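Local structure of beta-1,3-xylanase (Alcaligenes sp., 2COV) at residues Phe15-Asp20 and Ile88-Gln93; Leu41-Leu46 and Lys68-Val73. The protein binds beta-1,3-xylan as the family 31 carbohydrate-binding module of a beta-1,3-xylanase. All coordinates share one frame; numbering follows the deposited sequence.

Contact 1: Phe15-Asp20 and Ile88-Gln93; sequences FNYVSD and ITFTTQ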
loop_
_atom_site.group_PDB
_atom_site.type_symbol
_atom_site.label_atom_id
_atom_site.label_comp_id
_atom_site.label_asym_id
_atom_site.label_seq_id
_atom_site.Cartn_x
_atom_site.Cartn_y
_atom_site.Cartn_z
ATOM N N PHE A 15 -9.122 18.092 -12.937
ATOM C CA PHE A 15 -9.547 19.041 -11.901
ATOM C C PHE A 15 -10.114 20.294 -12.488
ATOM O O PHE A 15 -9.838 20.660 -13.626
ATOM C CB PHE A 15 -8.420 19.380 -10.943
ATOM C CG PHE A 15 -7.370 20.232 -11.572
ATOM C CD1 PHE A 15 -6.337 19.691 -12.281
ATOM C CD2 PHE A 15 -7.438 21.638 -11.478
ATOM C CE1 PHE A 15 -5.367 20.500 -12.894
ATOM C CE2 PHE A 15 -6.484 22.434 -12.108
ATOM C CZ PHE A 15 -5.412 21.891 -12.762
ATOM N N ASN A 16 -10.969 20.953 -11.680
ATOM C CA ASN A 16 -11.447 22.274 -11.917
ATOM C C ASN A 16 -10.971 23.241 -10.864
ATOM O O ASN A 16 -10.952 22.939 -9.662
ATOM C CB ASN A 16 -12.987 22.322 -11.832
ATOM C CG ASN A 16 -13.668 21.483 -12.882
ATOM O OD1 ASN A 16 -13.377 21.614 -14.077
ATOM N ND2 ASN A 16 -14.616 20.646 -12.454
ATOM N N TYR A 17 -10.591 24.438 -11.296
ATOM C CA TYR A 17 -10.498 25.559 -10.395
ATOM C C TYR A 17 -11.916 25.947 -9.877
ATOM O O TYR A 17 -12.815 26.088 -10.667
ATOM C CB TYR A 17 -9.835 26.723 -11.141
ATOM C CG TYR A 17 -9.909 28.070 -10.471
ATOM C CD1 TYR A 17 -10.984 28.942 -10.690
ATOM C CD2 TYR A 17 -8.891 28.512 -9.655
ATOM C CE1 TYR A 17 -11.013 30.204 -10.093
ATOM C CE2 TYR A 17 -8.925 29.787 -9.078
ATOM C CZ TYR A 17 -9.964 30.576 -9.294
ATOM O OH TYR A 17 -10.015 31.884 -8.739
ATOM N N VAL A 18 -12.023 26.092 -8.583
ATOM C CA VAL A 18 -13.290 26.547 -7.941
ATOM C C VAL A 18 -13.093 27.980 -7.486
ATOM O O VAL A 18 -13.912 28.850 -7.811
ATOM C CB VAL A 18 -13.709 25.623 -6.795
ATOM C CG1 VAL A 18 -14.968 26.128 -6.111
ATOM C CG2 VAL A 18 -13.940 24.189 -7.291
ATOM N N SER A 19 -12.024 28.197 -6.719
ATOM C CA SER A 19 -11.636 29.564 -6.337
ATOM C C SER A 19 -10.165 29.515 -6.064
ATOM O O SER A 19 -9.558 28.458 -6.133
ATOM C CB SER A 19 -12.403 30.004 -5.116
ATOM O OG SER A 19 -11.988 29.295 -3.966
ATOM N N ASP A 20 -9.575 30.640 -5.698
ATOM C CA ASP A 20 -8.156 30.670 -5.488
ATOM C C ASP A 20 -7.724 29.734 -4.356
ATOM O O ASP A 20 -6.546 29.353 -4.369
ATOM C CB ASP A 20 -7.714 32.082 -5.095
ATOM C CG ASP A 20 -7.586 33.015 -6.258
ATOM O OD1 ASP A 20 -7.915 32.658 -7.439
ATOM O OD2 ASP A 20 -7.106 34.158 -5.951
ATOM N N ILE A 88 -0.450 16.873 -10.885
ATOM C CA ILE A 88 -0.889 18.091 -11.561
ATOM C C ILE A 88 -0.320 19.330 -10.850
ATOM O O ILE A 88 0.137 19.260 -9.715
ATOM C CB ILE A 88 -2.461 18.204 -11.699
ATOM C CG1 ILE A 88 -3.149 18.282 -10.346
ATOM C CG2 ILE A 88 -2.984 17.046 -12.496
ATOM C CD1 ILE A 88 -3.227 19.703 -9.695
ATOM N N THR A 89 -0.327 20.412 -11.586
ATOM C CA THR A 89 -0.152 21.752 -11.012
ATOM C C THR A 89 -1.486 22.483 -10.972
ATOM O O THR A 89 -2.191 22.492 -11.959
ATOM C CB THR A 89 0.876 22.524 -11.834
ATOM O OG1 THR A 89 2.131 21.825 -11.833
ATOM C CG2 THR A 89 1.078 23.964 -11.284
ATOM N N PHE A 90 -1.827 23.033 -9.835
ATOM C CA PHE A 90 -3.106 23.695 -9.702
ATOM C C PHE A 90 -3.118 25.053 -10.398
ATOM O O PHE A 90 -2.271 25.906 -10.091
ATOM C CB PHE A 90 -3.475 23.842 -8.235
ATOM C CG PHE A 90 -4.789 24.516 -7.959
ATOM C CD1 PHE A 90 -5.860 24.308 -8.753
ATOM C CD2 PHE A 90 -4.910 25.359 -6.882
ATOM C CE1 PHE A 90 -7.065 24.914 -8.495
ATOM C CE2 PHE A 90 -6.100 25.957 -6.591
ATOM C CZ PHE A 90 -7.178 25.759 -7.406
ATOM N N THR A 91 -3.979 25.181 -11.396
ATOM C CA THR A 91 -4.135 26.378 -12.201
ATOM C C THR A 91 -5.614 26.757 -12.235
ATOM O O THR A 91 -6.442 26.056 -11.687
ATOM C CB THR A 91 -3.754 26.106 -13.682
ATOM O OG1 THR A 91 -4.666 25.108 -14.233
ATOM C CG2 THR A 91 -2.327 25.515 -13.820
ATOM N N THR A 92 -5.910 27.839 -12.976
ATOM C CA THR A 92 -7.248 28.360 -13.079
ATOM C C THR A 92 -8.125 27.664 -14.143
ATOM O O THR A 92 -9.227 28.138 -14.411
ATOM C CB THR A 92 -7.234 29.858 -13.318
ATOM O OG1 THR A 92 -6.482 30.031 -14.519
ATOM C CG2 THR A 92 -6.624 30.574 -12.114
ATOM N N GLN A 93 -7.726 26.471 -14.658
ATOM C CA GLN A 93 -8.577 25.818 -15.676
ATOM C C GLN A 93 -9.929 25.406 -15.112
ATOM O O GLN A 93 -9.990 24.971 -13.991
ATOM C CB GLN A 93 -7.891 24.567 -16.232
ATOM C CG GLN A 93 -7.706 23.426 -15.249
ATOM C CD GLN A 93 -7.099 22.164 -15.888
ATOM O OE1 GLN A 93 -6.132 22.248 -16.659
ATOM N NE2 GLN A 93 -7.633 21.024 -15.557
#
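The ring of Phe15 lies between Gln93 and Ile88. On one face rests the side-chain amide of Gln93, its plane only 7° from that of the ring and NE2 above the ring centre; on the opposite face the methyl CD1 of Ile88, nearer the rim, makes a CH-pi contact 4.3 Å from the ring centroid. With CG between its backbone N and carbonyl carbon (chi1 71°), the Phe15 side chain heads toward the 88-93 segment, and it and the Ile88 side chain reach toward each other, tip to tip. A glutamine suits its place because it can stack and bond at once: NE2 also donates to Phe15 O over 3.0 Å, a nearly straight bond in the amide plane of Gln93. Its OE1 accepts from Asn8 ND2, so two bonds, one at each end, set which way round the amide lies.

Two residues on, Tyr17 N donates to Gln93 O at 2.8 Å. Tyr17 has CG anti to its backbone N (chi1 168°), and its side chain runs beside that of Thr92, pointing the same way. The Thr92 methyl CG2 sits over one ring face, while Ser19 CA packs on the other. The phenol OH then reaches Asp20 OD1 at 2.6 Å, a bond that ties the far end of the ring to its own segment.

Phe90 is buried beside both aromatics, its CZ 3.9 Å from Tyr17 CD2. Its rim is turned to Phe15, with Phe90 CD1 3.9 Å from Phe15 CE2, and Ile23 and Leu63 also touch this large apolar ring.

Val18 and Ser19 both face Glu22, a classic beta bulge at the end of strand 13-19. The chain leaving one outermost strand, 80-89, is thereby fastened to the other, 13-19, consistent with the immunoglobulin-like beta-sandwich of E-set domains.

Contact 2: Leu41-Leu46 and Lys68-Val73; sequences LNDYCL and KLTFKV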
loop_
_atom_site.group_PDB
_atom_site.type_symbol
_atom_site.label_atom_id
_atom_site.label_comp_id
_atom_site.label_asym_id
_atom_site.label_seq_id
_atom_site.Cartn_x
_atom_site.Cartn_y
_atom_site.Cartn_z
ATOM N N LEU A 41 -6.506 14.295 -2.660
ATOM C CA LEU A 41 -5.490 15.294 -3.031
ATOM C C LEU A 41 -4.342 15.087 -2.052
ATOM O O LEU A 41 -4.525 15.200 -0.836
ATOM C CB LEU A 41 -6.061 16.723 -2.836
ATOM C CG LEU A 41 -5.210 17.824 -3.388
ATOM C CD1 LEU A 41 -5.304 17.857 -4.877
ATOM C CD2 LEU A 41 -5.590 19.222 -2.799
ATOM N N ASN A 42 -3.172 14.783 -2.580
ATOM C CA ASN A 42 -2.043 14.476 -1.744
ATOM C C ASN A 42 -2.344 13.439 -0.671
ATOM O O ASN A 42 -1.858 13.501 0.494
ATOM C CB ASN A 42 -1.412 15.731 -1.086
ATOM C CG ASN A 42 -0.645 16.599 -2.031
ATOM O OD1 ASN A 42 -0.430 16.242 -3.212
ATOM N ND2 ASN A 42 -0.231 17.758 -1.570
ATOM N N ASP A 43 -3.097 12.407 -1.060
ATOM C CA ASP A 43 -3.423 11.284 -0.192
ATOM C C ASP A 43 -4.346 11.616 0.987
ATOM O O ASP A 43 -4.501 10.830 1.913
ATOM C CB ASP A 43 -2.161 10.512 0.341
ATOM C CG ASP A 43 -1.119 10.318 -0.710
ATOM O OD1 ASP A 43 0.018 10.906 -0.616
ATOM O OD2 ASP A 43 -1.439 9.607 -1.691
ATOM N N TYR A 44 -4.977 12.794 0.942
ATOM C CA TYR A 44 -6.099 13.152 1.834
ATOM C C TYR A 44 -7.359 12.802 1.039
ATOM O O TYR A 44 -7.569 13.393 -0.007
ATOM C CB TYR A 44 -6.035 14.630 2.173
ATOM C CG TYR A 44 -7.197 15.080 2.998
ATOM C CD1 TYR A 44 -7.161 14.982 4.362
ATOM C CD2 TYR A 44 -8.315 15.622 2.407
ATOM C CE1 TYR A 44 -8.251 15.408 5.108
ATOM C CE2 TYR A 44 -9.396 16.039 3.202
ATOM C CZ TYR A 44 -9.364 15.890 4.525
ATOM O OH TYR A 44 -10.430 16.321 5.306
ATOM N N CYS A 45 -8.059 11.789 1.516
ATOM C CA CYS A 45 -9.142 11.160 0.725
ATOM C C CYS A 45 -10.495 11.394 1.316
ATOM O O CYS A 45 -10.679 11.291 2.521
ATOM C CB CYS A 45 -8.910 9.656 0.661
ATOM S SG CYS A 45 -7.346 9.185 -0.237
ATOM N N LEU A 46 -11.464 11.644 0.417
ATOM C CA LEU A 46 -12.885 11.815 0.755
ATOM C C LEU A 46 -13.719 11.038 -0.157
ATOM O O LEU A 46 -13.414 10.889 -1.295
ATOM C CB LEU A 46 -13.263 13.298 0.643
ATOM C CG LEU A 46 -12.513 14.299 1.457
ATOM C CD1 LEU A 46 -12.762 15.772 1.032
ATOM C CD2 LEU A 46 -12.990 14.089 2.898
ATOM N N LYS A 68 -0.640 15.537 -5.978
ATOM C CA LYS A 68 -0.995 14.197 -6.477
ATOM C C LYS A 68 -2.513 14.048 -6.389
ATOM O O LYS A 68 -3.114 14.191 -5.289
ATOM C CB LYS A 68 -0.337 13.150 -5.643
ATOM C CG LYS A 68 -0.677 11.703 -6.018
ATOM C CD LYS A 68 -0.130 10.743 -4.894
ATOM C CE LYS A 68 -0.476 9.311 -5.041
ATOM N NZ LYS A 68 0.101 8.629 -3.807
ATOM N N LEU A 69 -3.130 13.764 -7.521
ATOM C CA LEU A 69 -4.561 13.371 -7.504
ATOM C C LEU A 69 -4.660 11.882 -7.399
ATOM O O LEU A 69 -3.902 11.157 -8.070
ATOM C CB LEU A 69 -5.219 13.814 -8.829
ATOM C CG LEU A 69 -5.028 15.264 -9.303
ATOM C CD1 LEU A 69 -5.904 15.538 -10.541
ATOM C CD2 LEU A 69 -5.295 16.233 -8.165
ATOM N N THR A 70 -5.644 11.383 -6.667
ATOM C CA THR A 70 -5.927 9.942 -6.678
ATOM C C THR A 70 -7.432 9.746 -6.740
ATOM O O THR A 70 -8.216 10.473 -6.160
ATOM C CB THR A 70 -5.449 9.263 -5.377
ATOM O OG1 THR A 70 -4.044 9.516 -5.209
ATOM C CG2 THR A 70 -5.679 7.775 -5.318
ATOM N N PHE A 71 -7.784 8.716 -7.524
ATOM C CA PHE A 71 -9.156 8.245 -7.573
ATOM C C PHE A 71 -9.130 6.767 -7.302
ATOM O O PHE A 71 -8.368 6.011 -7.931
ATOM C CB PHE A 71 -9.787 8.479 -8.941
ATOM C CG PHE A 71 -11.234 8.066 -9.036
ATOM C CD1 PHE A 71 -12.163 8.610 -8.180
ATOM C CD2 PHE A 71 -11.694 7.128 -9.907
ATOM C CE1 PHE A 71 -13.494 8.224 -8.180
ATOM C CE2 PHE A 71 -13.024 6.754 -9.974
ATOM C CZ PHE A 71 -13.894 7.281 -9.110
ATOM N N LYS A 72 -9.890 6.371 -6.294
ATOM C CA LYS A 72 -10.052 4.982 -5.904
ATOM C C LYS A 72 -11.498 4.571 -6.069
ATOM O O LYS A 72 -12.381 5.280 -5.640
ATOM C CB LYS A 72 -9.666 4.752 -4.428
ATOM C CG LYS A 72 -8.438 5.418 -3.945
ATOM C CD LYS A 72 -8.071 5.030 -2.544
ATOM C CE LYS A 72 -6.841 5.749 -2.035
ATOM N NZ LYS A 72 -6.501 5.382 -0.642
ATOM N N VAL A 73 -11.733 3.433 -6.696
ATOM C CA VAL A 73 -13.086 3.048 -6.977
ATOM C C VAL A 73 -13.332 1.578 -6.852
ATOM O O VAL A 73 -12.530 0.761 -7.324
ATOM C CB VAL A 73 -13.523 3.607 -8.364
ATOM C CG1 VAL A 73 -12.751 3.001 -9.562
ATOM C CG2 VAL A 73 -15.035 3.448 -8.565
HETATM O O HOH W 1 -3.765 11.892 -3.788
HETATM O O HOH W 2 -3.684 8.469 -2.407
#
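Lys68 stretches its fully extended side chain past the carboxylate of Asp43, CE 3.5 Å from Asp43 OD2, and ends in a salt bridge of 2.8 Å between NZ and that same oxygen, on its syn side. Water 2 donates to OD2 as well and to Thr70 OG1, a hydroxyl also hydrogen-bonded to Asp85 OD1. An alanine in place of Asp43 would probably leave the Lys68 ammonium without this mate and water 2 without one of its acceptors.

Leu41 to Tyr44 form a type I' turn, the tight link of a beta hairpin between strands 37-41 and 44-51, and Asn42 and Asp43 take its two positive-phi positions, which asparagine and aspartate tolerate well. Asn42 takes both backbone groups that Lys68 turns to the same side: its N donates to Lys68 O at 2.8 Å, and its OD1 accepts from Lys68 N at 2.9 Å. Water 1 links Asp43 N, Lys68 O and Thr70 OG1.

On the buried face Leu41 CD1 meets Leu69 CD2 at 3.7 Å, the two leucines forming a non-hydrogen-bonded antiparallel pair. Farther along, Cys45 SG, in its disulfide with Cys40, touches the aliphatic CE of Lys72 at 3.9 Å.

Contacts 1 and 2 lie with their centres about 16 Å apart in one antiparallel sheet. Along the chain 41-46 and 68-73 fall between 15-20 and 88-93, so contact 2 is nested inside the loop that contact 1 closes. Strands 66-75 and 80-89, consecutive in sequence and neighbours in the sheet, carry one segment of each contact, and the two meet where Ile88 CG1 packs 3.7 Å from Leu69 CD2. Contact 1 fastens the chain leaving strand 80-89 to strand 13-19, linking the two ends of the strand order, whereas contact 2 joins a hairpin turn to an inner strand. Phe15, Ile88, Leu69 and Leu41 touch in series, so the apolar packing of the two contacts is continuous.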